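Long-range contacts in DNA polymerase III subunit beta (Helicobacter pylori 26695, PDB 4S3I), which tethers DNA polymerases and other proteins to DNA and so confers processivity on replication: residues V69-F77 / K108-E116; K166-G174 / Y182-I190. All coordinates share one frame; numbering follows the deposited sequence.

Contact 1 of 2, residues V69-F77 / K108-E116; sequences VGTINGKKF and KLPMFDADE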
ATOM      1  N   VAL A  69       3.736  36.298  13.049  1.00 35.94           N
ATOM      2  CA  VAL A  69       4.319  34.959  12.977  1.00 36.99           C
ATOM      3  C   VAL A  69       3.741  34.043  14.050  1.00 35.93           C
ATOM      4  O   VAL A  69       3.222  34.520  15.061  1.00 34.87           O
ATOM      5  CB  VAL A  69       5.843  35.024  13.163  1.00 37.40           C
ATOM      6  CG1 VAL A  69       6.495  35.758  12.001  1.00 35.83           C
ATOM      7  CG2 VAL A  69       6.184  35.722  14.482  1.00 37.71           C
ATOM      8  N   GLY A  70       3.850  32.735  13.834  1.00 33.96           N
ATOM      9  CA  GLY A  70       3.424  31.735  14.804  1.00 33.80           C
ATOM     10  C   GLY A  70       3.943  30.362  14.388  1.00 34.16           C
ATOM     11  O   GLY A  70       4.668  30.254  13.401  1.00 33.11           O
ATOM     12  N   THR A  71       3.597  29.316  15.140  1.00 33.19           N
ATOM     13  CA  THR A  71       3.981  27.941  14.778  1.00 32.77           C
ATOM     14  C   THR A  71       2.824  27.022  15.084  1.00 34.02           C
ATOM     15  O   THR A  71       1.970  27.361  15.897  1.00 32.78           O
ATOM     16  CB  THR A  71       5.176  27.413  15.596  1.00 33.17           C
ATOM     17  OG1 THR A  71       4.703  26.936  16.866  1.00 33.48           O
ATOM     18  CG2 THR A  71       6.238  28.492  15.801  1.00 35.96           C
ATOM     19  N   ILE A  72       2.816  25.842  14.470  1.00 32.01           N
ATOM     20  CA  ILE A  72       1.747  24.885  14.691  1.00 31.79           C
ATOM     21  C   ILE A  72       2.250  23.488  14.344  1.00 31.49           C
ATOM     22  O   ILE A  72       3.083  23.326  13.444  1.00 31.22           O
ATOM     23  CB  ILE A  72       0.493  25.255  13.842  1.00 31.48           C
ATOM     24  CG1 ILE A  72      -0.707  24.381  14.195  1.00 38.26           C
ATOM     25  CG2 ILE A  72       0.802  25.238  12.336  1.00 31.03           C
ATOM     26  CD1 ILE A  72      -1.887  24.546  13.243  1.00 45.89           C
ATOM     27  N   ASN A  73       1.761  22.490  15.076  1.00 31.60           N
ATOM     28  CA  ASN A  73       2.072  21.095  14.773  1.00 31.37           C
ATOM     29  C   ASN A  73       1.625  20.752  13.352  1.00 30.76           C
ATOM     30  O   ASN A  73       0.435  20.802  13.037  1.00 30.61           O
ATOM     31  CB  ASN A  73       1.385  20.163  15.770  1.00 31.68           C
ATOM     32  CG  ASN A  73       1.775  18.711  15.568  1.00 31.57           C
ATOM     33  OD1 ASN A  73       1.188  18.014  14.754  1.00 31.17           O
ATOM     34  ND2 ASN A  73       2.778  18.252  16.320  1.00 32.01           N
ATOM     35  N   GLY A  74       2.582  20.415  12.496  1.00 30.47           N
ATOM     36  CA  GLY A  74       2.299  20.207  11.081  1.00 29.94           C
ATOM     37  C   GLY A  74       1.413  19.014  10.769  1.00 29.71           C
ATOM     38  O   GLY A  74       0.607  19.049   9.840  1.00 29.43           O
ATOM     39  N   LYS A  75       1.555  17.944  11.539  1.00 29.92           N
ATOM     40  CA  LYS A  75       0.761  16.744  11.258  1.00 29.78           C
ATOM     41  C   LYS A  75      -0.705  16.956  11.637  1.00 29.97           C
ATOM     42  O   LYS A  75      -1.610  16.628  10.871  1.00 29.78           O
ATOM     43  CB  LYS A  75       1.334  15.519  11.980  1.00 30.05           C
ATOM     44  CG  LYS A  75       0.478  14.239  11.805  1.00 32.47           C
ATOM     45  CD  LYS A  75       0.862  13.164  12.825  1.00 34.52           C
ATOM     46  CE  LYS A  75       0.216  11.817  12.497  1.00 37.24           C
ATOM     47  NZ  LYS A  75      -1.269  11.871  12.484  1.00 40.40           N
ATOM     48  N   LYS A  76      -0.934  17.508  12.823  1.00 30.41           N
ATOM     49  CA  LYS A  76      -2.295  17.817  13.264  1.00 30.66           C
ATOM     50  C   LYS A  76      -2.954  18.835  12.330  1.00 30.42           C
ATOM     51  O   LYS A  76      -4.121  18.698  11.988  1.00 30.46           O
ATOM     52  CB  LYS A  76      -2.298  18.330  14.714  1.00 31.20           C
ATOM     53  CG  LYS A  76      -1.857  17.288  15.744  1.00 31.62           C
ATOM     54  CD  LYS A  76      -1.593  17.927  17.114  1.00 32.20           C
ATOM     55  CE  LYS A  76      -1.000  16.922  18.103  1.00 32.72           C
ATOM     56  NZ  LYS A  76      -2.015  15.959  18.613  1.00 33.67           N
ATOM     57  N   PHE A  77      -2.191  19.853  11.940  1.00 30.27           N
ATOM     58  CA  PHE A  77      -2.661  20.905  11.038  1.00 30.14           C
ATOM     59  C   PHE A  77      -3.182  20.269   9.763  1.00 29.82           C
ATOM     60  O   PHE A  77      -4.295  20.545   9.329  1.00 29.92           O
ATOM     61  CB  PHE A  77      -1.501  21.875  10.713  1.00 30.07           C
ATOM     62  CG  PHE A  77      -1.936  23.215  10.159  1.00 30.16           C
ATOM     63  CD1 PHE A  77      -3.273  23.591  10.140  1.00 34.06           C
ATOM     64  CD2 PHE A  77      -0.989  24.105   9.657  1.00 30.15           C
ATOM     65  CE1 PHE A  77      -3.665  24.839   9.632  1.00 30.52           C
ATOM     66  CE2 PHE A  77      -1.366  25.358   9.151  1.00 30.33           C
ATOM     67  CZ  PHE A  77      -2.705  25.722   9.137  1.00 30.52           C
ATOM     68  N   LYS A 108      -8.570  24.648  17.813  1.00 33.34           N
ATOM     69  CA  LYS A 108      -7.452  25.351  18.434  1.00 33.43           C
ATOM     70  C   LYS A 108      -6.256  24.416  18.579  1.00 35.39           C
ATOM     71  O   LYS A 108      -6.412  23.248  18.948  1.00 33.33           O
ATOM     72  CB  LYS A 108      -7.863  25.918  19.789  1.00 39.05           C
ATOM     73  CG  LYS A 108      -8.777  27.129  19.702  1.00 50.45           C
ATOM     74  CD  LYS A 108      -9.062  27.720  21.078  1.00 62.93           C
ATOM     75  CE  LYS A 108      -9.549  26.654  22.066  1.00 69.79           C
ATOM     76  NZ  LYS A 108     -10.958  26.195  21.841  1.00 70.34           N
ATOM     77  N   LEU A 109      -5.068  24.924  18.272  1.00 33.06           N
ATOM     78  CA  LEU A 109      -3.839  24.168  18.467  1.00 33.00           C
ATOM     79  C   LEU A 109      -2.809  25.075  19.127  1.00 33.33           C
ATOM     80  O   LEU A 109      -2.753  26.274  18.844  1.00 33.36           O
ATOM     81  CB  LEU A 109      -3.303  23.595  17.147  1.00 32.41           C
ATOM     82  CG  LEU A 109      -4.069  22.425  16.543  1.00 32.14           C
ATOM     83  CD1 LEU A 109      -3.542  22.060  15.163  1.00 31.58           C
ATOM     84  CD2 LEU A 109      -3.996  21.212  17.464  1.00 35.13           C
ATOM     85  N   PRO A 110      -1.996  24.508  20.027  1.00 33.69           N
ATOM     86  CA  PRO A 110      -1.048  25.345  20.763  1.00 34.16           C
ATOM     87  C   PRO A 110       0.146  25.742  19.885  1.00 33.90           C
ATOM     88  O   PRO A 110       0.607  24.935  19.079  1.00 33.48           O
ATOM     89  CB  PRO A 110      -0.595  24.431  21.905  1.00 34.68           C
ATOM     90  CG  PRO A 110      -0.706  23.008  21.305  1.00 34.28           C
ATOM     91  CD  PRO A 110      -1.886  23.071  20.363  1.00 33.85           C
ATOM     92  N   MET A 111       0.635  26.969  20.040  1.00 34.20           N
ATOM     93  CA  MET A 111       1.809  27.409  19.305  1.00 34.10           C
ATOM     94  C   MET A 111       3.030  27.367  20.218  1.00 34.74           C
ATOM     95  O   MET A 111       2.891  27.481  21.437  1.00 35.33           O
ATOM     96  CB  MET A 111       1.592  28.829  18.773  1.00 34.12           C
ATOM     97  CG  MET A 111       0.352  29.006  17.907  1.00 33.66           C
ATOM     98  SD  MET A 111       0.548  30.479  16.904  1.00 33.69           S
ATOM     99  CE  MET A 111       0.501  31.774  18.149  1.00 39.58           C
ATOM    100  N   PHE A 112       4.223  27.215  19.642  1.00 34.69           N
ATOM    101  CA  PHE A 112       5.461  27.336  20.417  1.00 35.41           C
ATOM    102  C   PHE A 112       6.118  28.707  20.194  1.00 35.76           C
ATOM    103  O   PHE A 112       5.718  29.455  19.303  1.00 35.39           O
ATOM    104  CB  PHE A 112       6.447  26.219  20.046  1.00 35.30           C
ATOM    105  CG  PHE A 112       6.004  24.842  20.465  1.00 35.20           C
ATOM    106  CD1 PHE A 112       5.336  24.640  21.670  1.00 38.34           C
ATOM    107  CD2 PHE A 112       6.272  23.746  19.665  1.00 34.70           C
ATOM    108  CE1 PHE A 112       4.931  23.357  22.057  1.00 39.37           C
ATOM    109  CE2 PHE A 112       5.866  22.467  20.036  1.00 34.68           C
ATOM    110  CZ  PHE A 112       5.193  22.273  21.229  1.00 35.96           C
ATOM    111  N   ASP A 113       7.125  29.025  20.992  1.00 36.56           N
ATOM    112  CA  ASP A 113       7.891  30.259  20.801  1.00 37.04           C
ATOM    113  C   ASP A 113       8.644  30.206  19.463  1.00 37.68           C
ATOM    114  O   ASP A 113       9.581  29.427  19.296  1.00 36.77           O
ATOM    115  CB  ASP A 113       8.861  30.458  21.972  1.00 38.09           C
ATOM    116  CG  ASP A 113       9.622  31.782  21.902  1.00 47.15           C
ATOM    117  OD1 ASP A 113       9.354  32.612  21.004  1.00 45.10           O
ATOM    118  OD2 ASP A 113      10.492  31.986  22.773  1.00 52.51           O
ATOM    119  N   ALA A 114       8.227  31.033  18.509  1.00 36.26           N
ATOM    120  CA  ALA A 114       8.877  31.080  17.201  1.00 40.14           C
ATOM    121  C   ALA A 114      10.377  31.414  17.279  1.00 36.66           C
ATOM    122  O   ALA A 114      11.119  31.154  16.331  1.00 36.46           O
ATOM    123  CB  ALA A 114       8.154  32.053  16.282  1.00 39.98           C
ATOM    124  N   ASP A 115      10.815  31.979  18.399  1.00 37.55           N
ATOM    125  CA  ASP A 115      12.232  32.301  18.589  1.00 39.08           C
ATOM    126  C   ASP A 115      13.115  31.046  18.663  1.00 40.97           C
ATOM    127  O   ASP A 115      14.334  31.113  18.482  1.00 39.02           O
ATOM    128  CB  ASP A 115      12.433  33.141  19.856  1.00 45.25           C
ATOM    129  CG  ASP A 115      11.926  34.575  19.710  1.00 57.85           C
ATOM    130  OD1 ASP A 115      11.904  35.092  18.571  1.00 54.79           O
ATOM    131  OD2 ASP A 115      11.561  35.177  20.751  1.00 57.13           O
ATOM    132  N   GLU A 116      12.497  29.903  18.944  1.00 37.93           N
ATOM    133  CA  GLU A 116      13.241  28.655  19.041  1.00 38.00           C
ATOM    134  C   GLU A 116      13.362  28.014  17.663  1.00 37.15           C
ATOM    135  O   GLU A 116      14.178  27.120  17.461  1.00 37.21           O
ATOM    136  CB  GLU A 116      12.552  27.666  20.011  1.00 38.25           C
ATOM    137  CG  GLU A 116      13.462  26.523  20.505  1.00 38.46           C
ATOM    138  CD  GLU A 116      12.688  25.323  21.073  1.00 51.00           C
ATOM    139  OE1 GLU A 116      11.511  25.492  21.466  1.00 37.91           O
ATOM    140  OE2 GLU A 116      13.263  24.207  21.113  1.00 39.31           O
TER
HETATM  141  O   HOH W   1       0.007  22.678  17.416  1.00 22.12           O

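Contact 2 of 2, residues K166-G174 / Y182-I190; sequences KHQTLSVVG and YTQLEKISI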
ATOM      1  N   LYS A 166      34.224  25.095 -17.387  1.00 57.55           N
ATOM      2  CA  LYS A 166      34.899  25.331 -18.662  1.00 69.10           C
ATOM      3  C   LYS A 166      34.166  24.658 -19.809  1.00 61.99           C
ATOM      4  O   LYS A 166      33.952  25.252 -20.870  1.00 56.94           O
ATOM      5  CB  LYS A 166      36.340  24.820 -18.626  1.00 81.86           C
ATOM      6  CG  LYS A 166      37.349  25.818 -19.166  1.00 96.76           C
ATOM      7  CD  LYS A 166      37.706  26.850 -18.098  1.00108.94           C
ATOM      8  CE  LYS A 166      37.523  28.288 -18.575  1.00115.17           C
ATOM      9  NZ  LYS A 166      36.091  28.709 -18.571  1.00115.94           N
ATOM     10  N   HIS A 167      33.777  23.411 -19.582  1.00 55.67           N
ATOM     11  CA  HIS A 167      33.165  22.620 -20.629  1.00 52.48           C
ATOM     12  C   HIS A 167      31.643  22.638 -20.529  1.00 46.45           C
ATOM     13  O   HIS A 167      30.960  22.031 -21.352  1.00 46.05           O
ATOM     14  CB  HIS A 167      33.749  21.206 -20.621  1.00 55.15           C
ATOM     15  CG  HIS A 167      35.239  21.181 -20.790  1.00 67.98           C
ATOM     16  ND1 HIS A 167      36.103  20.851 -19.769  1.00 72.78           N
ATOM     17  CD2 HIS A 167      36.017  21.479 -21.862  1.00 68.48           C
ATOM     18  CE1 HIS A 167      37.349  20.928 -20.207  1.00 75.68           C
ATOM     19  NE2 HIS A 167      37.323  21.310 -21.471  1.00 72.28           N
ATOM     20  N   GLN A 168      31.127  23.372 -19.540  1.00 39.87           N
ATOM     21  CA  GLN A 168      29.687  23.528 -19.348  1.00 44.14           C
ATOM     22  C   GLN A 168      28.998  22.164 -19.283  1.00 45.81           C
ATOM     23  O   GLN A 168      28.001  21.892 -19.975  1.00 36.91           O
ATOM     24  CB  GLN A 168      29.088  24.412 -20.440  1.00 50.21           C
ATOM     25  CG  GLN A 168      29.643  25.852 -20.425  1.00 58.77           C
ATOM     26  CD  GLN A 168      29.269  26.633 -19.156  1.00 66.01           C
ATOM     27  OE1 GLN A 168      28.206  27.253 -19.084  1.00 69.85           O
ATOM     28  NE2 GLN A 168      30.151  26.612 -18.159  1.00 63.10           N
ATOM     29  N   THR A 169      29.564  21.291 -18.460  1.00 35.29           N
ATOM     30  CA  THR A 169      28.982  19.978 -18.269  1.00 34.21           C
ATOM     31  C   THR A 169      28.804  19.691 -16.795  1.00 33.83           C
ATOM     32  O   THR A 169      29.655  20.033 -15.968  1.00 35.97           O
ATOM     33  CB  THR A 169      29.801  18.835 -18.934  1.00 56.98           C
ATOM     34  OG1 THR A 169      30.969  18.551 -18.155  1.00 63.97           O
ATOM     35  CG2 THR A 169      30.192  19.191 -20.357  1.00 47.63           C
ATOM     36  N   LEU A 170      27.679  19.067 -16.478  1.00 33.13           N
ATOM     37  CA  LEU A 170      27.402  18.618 -15.129  1.00 33.94           C
ATOM     38  C   LEU A 170      27.317  17.102 -15.175  1.00 33.88           C
ATOM     39  O   LEU A 170      26.514  16.536 -15.932  1.00 31.12           O
ATOM     40  CB  LEU A 170      26.079  19.203 -14.641  1.00 32.09           C
ATOM     41  CG  LEU A 170      25.477  18.595 -13.372  1.00 36.38           C
ATOM     42  CD1 LEU A 170      26.427  18.778 -12.190  1.00 33.38           C
ATOM     43  CD2 LEU A 170      24.131  19.241 -13.083  1.00 33.66           C
ATOM     44  N   SER A 171      28.158  16.437 -14.389  1.00 31.89           N
ATOM     45  CA  SER A 171      28.094  14.984 -14.297  1.00 31.27           C
ATOM     46  C   SER A 171      27.361  14.589 -13.026  1.00 32.71           C
ATOM     47  O   SER A 171      27.560  15.190 -11.964  1.00 34.86           O
ATOM     48  CB  SER A 171      29.493  14.368 -14.316  1.00 42.34           C
ATOM     49  OG  SER A 171      30.207  14.780 -15.461  1.00 42.72           O
ATOM     50  N   VAL A 172      26.519  13.571 -13.149  1.00 30.03           N
ATOM     51  CA  VAL A 172      25.701  13.090 -12.043  1.00 29.58           C
ATOM     52  C   VAL A 172      26.002  11.612 -11.890  1.00 29.31           C
ATOM     53  O   VAL A 172      25.908  10.854 -12.859  1.00 28.96           O
ATOM     54  CB  VAL A 172      24.210  13.347 -12.303  1.00 28.98           C
ATOM     55  CG1 VAL A 172      23.385  12.911 -11.128  1.00 28.61           C
ATOM     56  CG2 VAL A 172      23.954  14.829 -12.594  1.00 29.34           C
ATOM     57  N   VAL A 173      26.407  11.210 -10.683  1.00 29.57           N
ATOM     58  CA  VAL A 173      26.918   9.855 -10.429  1.00 29.54           C
ATOM     59  C   VAL A 173      26.398   9.294  -9.114  1.00 34.57           C
ATOM     60  O   VAL A 173      26.399   9.991  -8.088  1.00 29.79           O
ATOM     61  CB  VAL A 173      28.461   9.841 -10.343  1.00 30.37           C
ATOM     62  CG1 VAL A 173      28.985   8.417 -10.288  1.00 30.38           C
ATOM     63  CG2 VAL A 173      29.089  10.586 -11.519  1.00 33.19           C
ATOM     64  N   GLY A 174      25.953   8.039  -9.141  1.00 29.06           N
ATOM     65  CA  GLY A 174      25.645   7.322  -7.915  1.00 29.04           C
ATOM     66  C   GLY A 174      26.353   5.977  -7.954  1.00 31.93           C
ATOM     67  O   GLY A 174      26.521   5.399  -9.030  1.00 28.96           O
ATOM     68  N   TYR A 182      25.889   6.701 -14.033  1.00 27.91           N
ATOM     69  CA  TYR A 182      26.352   8.057 -14.280  1.00 28.35           C
ATOM     70  C   TYR A 182      25.687   8.657 -15.496  1.00 35.23           C
ATOM     71  O   TYR A 182      25.124   7.943 -16.335  1.00 27.68           O
ATOM     72  CB  TYR A 182      27.871   8.085 -14.462  1.00 29.03           C
ATOM     73  CG  TYR A 182      28.348   7.347 -15.698  1.00 36.51           C
ATOM     74  CD1 TYR A 182      28.665   5.996 -15.637  1.00 38.30           C
ATOM     75  CD2 TYR A 182      28.492   8.002 -16.920  1.00 39.97           C
ATOM     76  CE1 TYR A 182      29.106   5.310 -16.754  1.00 38.86           C
ATOM     77  CE2 TYR A 182      28.928   7.325 -18.043  1.00 43.30           C
ATOM     78  CZ  TYR A 182      29.232   5.977 -17.951  1.00 43.98           C
ATOM     79  OH  TYR A 182      29.672   5.288 -19.057  1.00 50.19           O
ATOM     80  N   THR A 183      25.758   9.977 -15.592  1.00 28.47           N
ATOM     81  CA  THR A 183      25.347  10.651 -16.803  1.00 28.47           C
ATOM     82  C   THR A 183      26.138  11.924 -16.905  1.00 29.20           C
ATOM     83  O   THR A 183      26.597  12.482 -15.893  1.00 29.59           O
ATOM     84  CB  THR A 183      23.843  10.949 -16.834  1.00 28.01           C
ATOM     85  OG1 THR A 183      23.478  11.449 -18.129  1.00 29.29           O
ATOM     86  CG2 THR A 183      23.464  11.981 -15.770  1.00 28.17           C
ATOM     87  N   GLN A 184      26.328  12.372 -18.132  1.00 29.47           N
ATOM     88  CA  GLN A 184      27.008  13.625 -18.356  1.00 35.69           C
ATOM     89  C   GLN A 184      26.024  14.547 -19.065  1.00 37.71           C
ATOM     90  O   GLN A 184      25.524  14.224 -20.149  1.00 35.19           O
ATOM     91  CB  GLN A 184      28.291  13.404 -19.163  1.00 44.14           C
ATOM     92  CG  GLN A 184      29.310  14.532 -19.023  1.00 62.14           C
ATOM     93  CD  GLN A 184      30.741  14.066 -19.259  1.00 73.54           C
ATOM     94  OE1 GLN A 184      31.384  13.514 -18.363  1.00 76.15           O
ATOM     95  NE2 GLN A 184      31.244  14.286 -20.471  1.00 75.59           N
ATOM     96  N   LEU A 185      25.714  15.677 -18.432  1.00 31.73           N
ATOM     97  CA  LEU A 185      24.780  16.638 -19.007  1.00 30.68           C
ATOM     98  C   LEU A 185      25.565  17.789 -19.626  1.00 38.18           C
ATOM     99  O   LEU A 185      26.203  18.577 -18.921  1.00 36.87           O
ATOM    100  CB  LEU A 185      23.828  17.167 -17.936  1.00 32.65           C
ATOM    101  CG  LEU A 185      23.115  16.062 -17.150  1.00 38.20           C
ATOM    102  CD1 LEU A 185      22.489  16.620 -15.881  1.00 34.78           C
ATOM    103  CD2 LEU A 185      22.065  15.424 -18.018  1.00 33.87           C
ATOM    104  N   GLU A 186      25.517  17.895 -20.946  1.00 36.54           N
ATOM    105  CA  GLU A 186      26.307  18.908 -21.626  1.00 43.88           C
ATOM    106  C   GLU A 186      25.483  20.143 -21.952  1.00 41.17           C
ATOM    107  O   GLU A 186      24.251  20.131 -21.831  1.00 37.66           O
ATOM    108  CB  GLU A 186      26.955  18.323 -22.882  1.00 53.40           C
ATOM    109  CG  GLU A 186      27.938  17.200 -22.578  1.00 66.16           C
ATOM    110  CD  GLU A 186      28.863  16.900 -23.739  1.00 82.67           C
ATOM    111  OE1 GLU A 186      30.051  16.588 -23.492  1.00 88.20           O
ATOM    112  OE2 GLU A 186      28.402  16.975 -24.897  1.00 88.59           O
ATOM    113  N   LYS A 187      26.179  21.200 -22.361  1.00 41.53           N
ATOM    114  CA  LYS A 187      25.552  22.468 -22.730  1.00 47.71           C
ATOM    115  C   LYS A 187      24.671  23.004 -21.606  1.00 50.56           C
ATOM    116  O   LYS A 187      23.525  23.415 -21.817  1.00 55.26           O
ATOM    117  CB  LYS A 187      24.789  22.326 -24.054  1.00 44.58           C
ATOM    118  CG  LYS A 187      25.593  21.548 -25.091  1.00 46.15           C
ATOM    119  CD  LYS A 187      25.192  21.869 -26.522  1.00 56.18           C
ATOM    120  CE  LYS A 187      26.182  21.242 -27.506  1.00 60.63           C
ATOM    121  NZ  LYS A 187      25.869  21.526 -28.938  1.00 64.25           N
ATOM    122  N   ILE A 188      25.231  22.972 -20.402  1.00 43.81           N
ATOM    123  CA  ILE A 188      24.584  23.521 -19.227  1.00 44.22           C
ATOM    124  C   ILE A 188      25.280  24.833 -18.911  1.00 38.95           C
ATOM    125  O   ILE A 188      26.502  24.856 -18.742  1.00 39.39           O
ATOM    126  CB  ILE A 188      24.761  22.576 -18.031  1.00 47.75           C
ATOM    127  CG1 ILE A 188      24.314  21.171 -18.420  1.00 55.17           C
ATOM    128  CG2 ILE A 188      23.987  23.086 -16.818  1.00 47.01           C
ATOM    129  CD1 ILE A 188      22.864  21.109 -18.861  1.00 59.70           C
ATOM    130  N   SER A 189      24.520  25.926 -18.853  1.00 40.00           N
ATOM    131  CA  SER A 189      25.083  27.206 -18.464  1.00 46.49           C
ATOM    132  C   SER A 189      25.438  27.157 -16.981  1.00 45.24           C
ATOM    133  O   SER A 189      24.560  27.251 -16.124  1.00 43.41           O
ATOM    134  CB  SER A 189      24.102  28.348 -18.739  1.00 55.96           C
ATOM    135  OG  SER A 189      23.880  28.510 -20.122  1.00 65.11           O
ATOM    136  N   ILE A 190      26.726  26.999 -16.688  1.00 45.24           N
ATOM    137  CA  ILE A 190      27.194  26.925 -15.309  1.00 44.48           C
ATOM    138  C   ILE A 190      27.857  28.224 -14.889  1.00 43.56           C
ATOM    139  O   ILE A 190      28.806  28.687 -15.533  1.00 46.29           O
ATOM    140  CB  ILE A 190      28.186  25.758 -15.112  1.00 43.35           C
ATOM    141  CG1 ILE A 190      27.490  24.428 -15.380  1.00 39.10           C
ATOM    142  CG2 ILE A 190      28.793  25.783 -13.703  1.00 41.88           C
ATOM    143  CD1 ILE A 190      28.398  23.206 -15.204  1.00 45.06           C
TER

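Contact 1 of 2, residues V69-F77 / K108-E116
Thr71 OG1 accepts the backbone N-H of Phe112 (2.8 Å, 166° at the hydrogen), joining the two antiparallel sheets that pack on helices 9-19 and 74-82 in the N-terminal domain of this ring-forming subunit. Within this chain strands 68-73 and 105-110 are the outermost of their sheets; Lys108 carries the latter sheet on into the second subunit by antiparallel pairing. With OG1 between the backbone N and the carbonyl carbon (chi1 82°), the hydroxyl faces Phe112 N and CG2 lies against Ala114. OG1 also bonds His34 ND1, so two partners fix its rotation. Indirectly, a water accepts from Asn73 N and donates to Pro110 O, both at 2.9 Å. Beside it, Asn73 OD1 caps helix 74-82, taking Lys76 N in its carbonyl plane. Thr71 O has no conventional partner in the model; Met111 CA offers it a C-H...O contact at 3.4 Å, and the Met111 chain folds across it toward Gly70. The apolar part centres on Leu109, whose CD1 lies 4.0 Å from Lys76 CB; Lys76 NZ makes a salt bridge with Glu300 of the second subunit. Ile72 CD1 also touches Leu109 CD1 at 3.6 Å and rests 3.3 Å above the Phe77 ring, offset toward its rim.

Contact 2 of 2, residues K166-G174 / Y182-I190
Leu170 and Leu185 exchange both backbone bonds, Leu170 N to Leu185 O at 2.9 Å and Leu185 N to Leu170 O at 2.8 Å, in the beta hairpin of strands 169-175 and 179-185. Two residues along, Val172 and Thr183 form the next hydrogen-bonded pair, with Val172 N reaching Thr183 O at 3.0 Å and Thr183 N bonding Val172 O less straight, at 145°. The residues of the non-hydrogen-bonded pairs, Ser171-Gln184 and Val173-Tyr182, point their backbone polar groups away from the partner strand: Ser171 and Val173 bond Gln162 and Leu160 of strand 158-164, while Tyr182 bonds Ser368. At the open end, Gln168 takes over as acceptor. Its positive phi belongs to a G1 beta bulge with Thr169, opposite Asp164, and its backbone O receives Ile188 N at 3.0 Å. The side chain, bent about CB-CG (chi2 -65°), doubles back so that OE1 meets Ile190 N at 2.8 Å, from above the amide plane and not on a lone pair. Ile188 O stands only 3.0 Å from OE1, acceptor against acceptor, which probably costs some of that bond's gain.

Leu170, Val172, Thr183 and Leu185 share one face, where the first three touch helix 135-143; Val172 CG2 meets Leu185 CD1 at 4.0 Å, and Thr183 OG1 is held by Lys366 O. On the reverse face Val173 CG2 touches Tyr182 CB at 4.0 Å. Regular backbone pairing therefore sets the register of the hairpin, while one glutamine, using both backbone and side-chain oxygens, ties down the chain that leaves it.

How the contacts relate
Contact 1 lies in the N-terminal domain near the subunit interface, contact 2 in the central domain, on the opposite side of the chain's centre; their centres are 42 Å apart and they share no strand or helix. Contact 2 is the more buried and joins neighbouring strands of one sheet, so backbone ladder bonds dominate and the second subunit does not touch it. Contact 1 joins strands that are outermost, within this chain, in two different sheets: without a ladder between them, it relies on a threonine hydroxyl, a bridging water and a leucine-centred apolar patch, and the second subunit reaches its edge. In both, a side-chain oxygen accepts a backbone N-H from beyond a strand's end, Phe112 past 105-110 and Ile190 past 179-185.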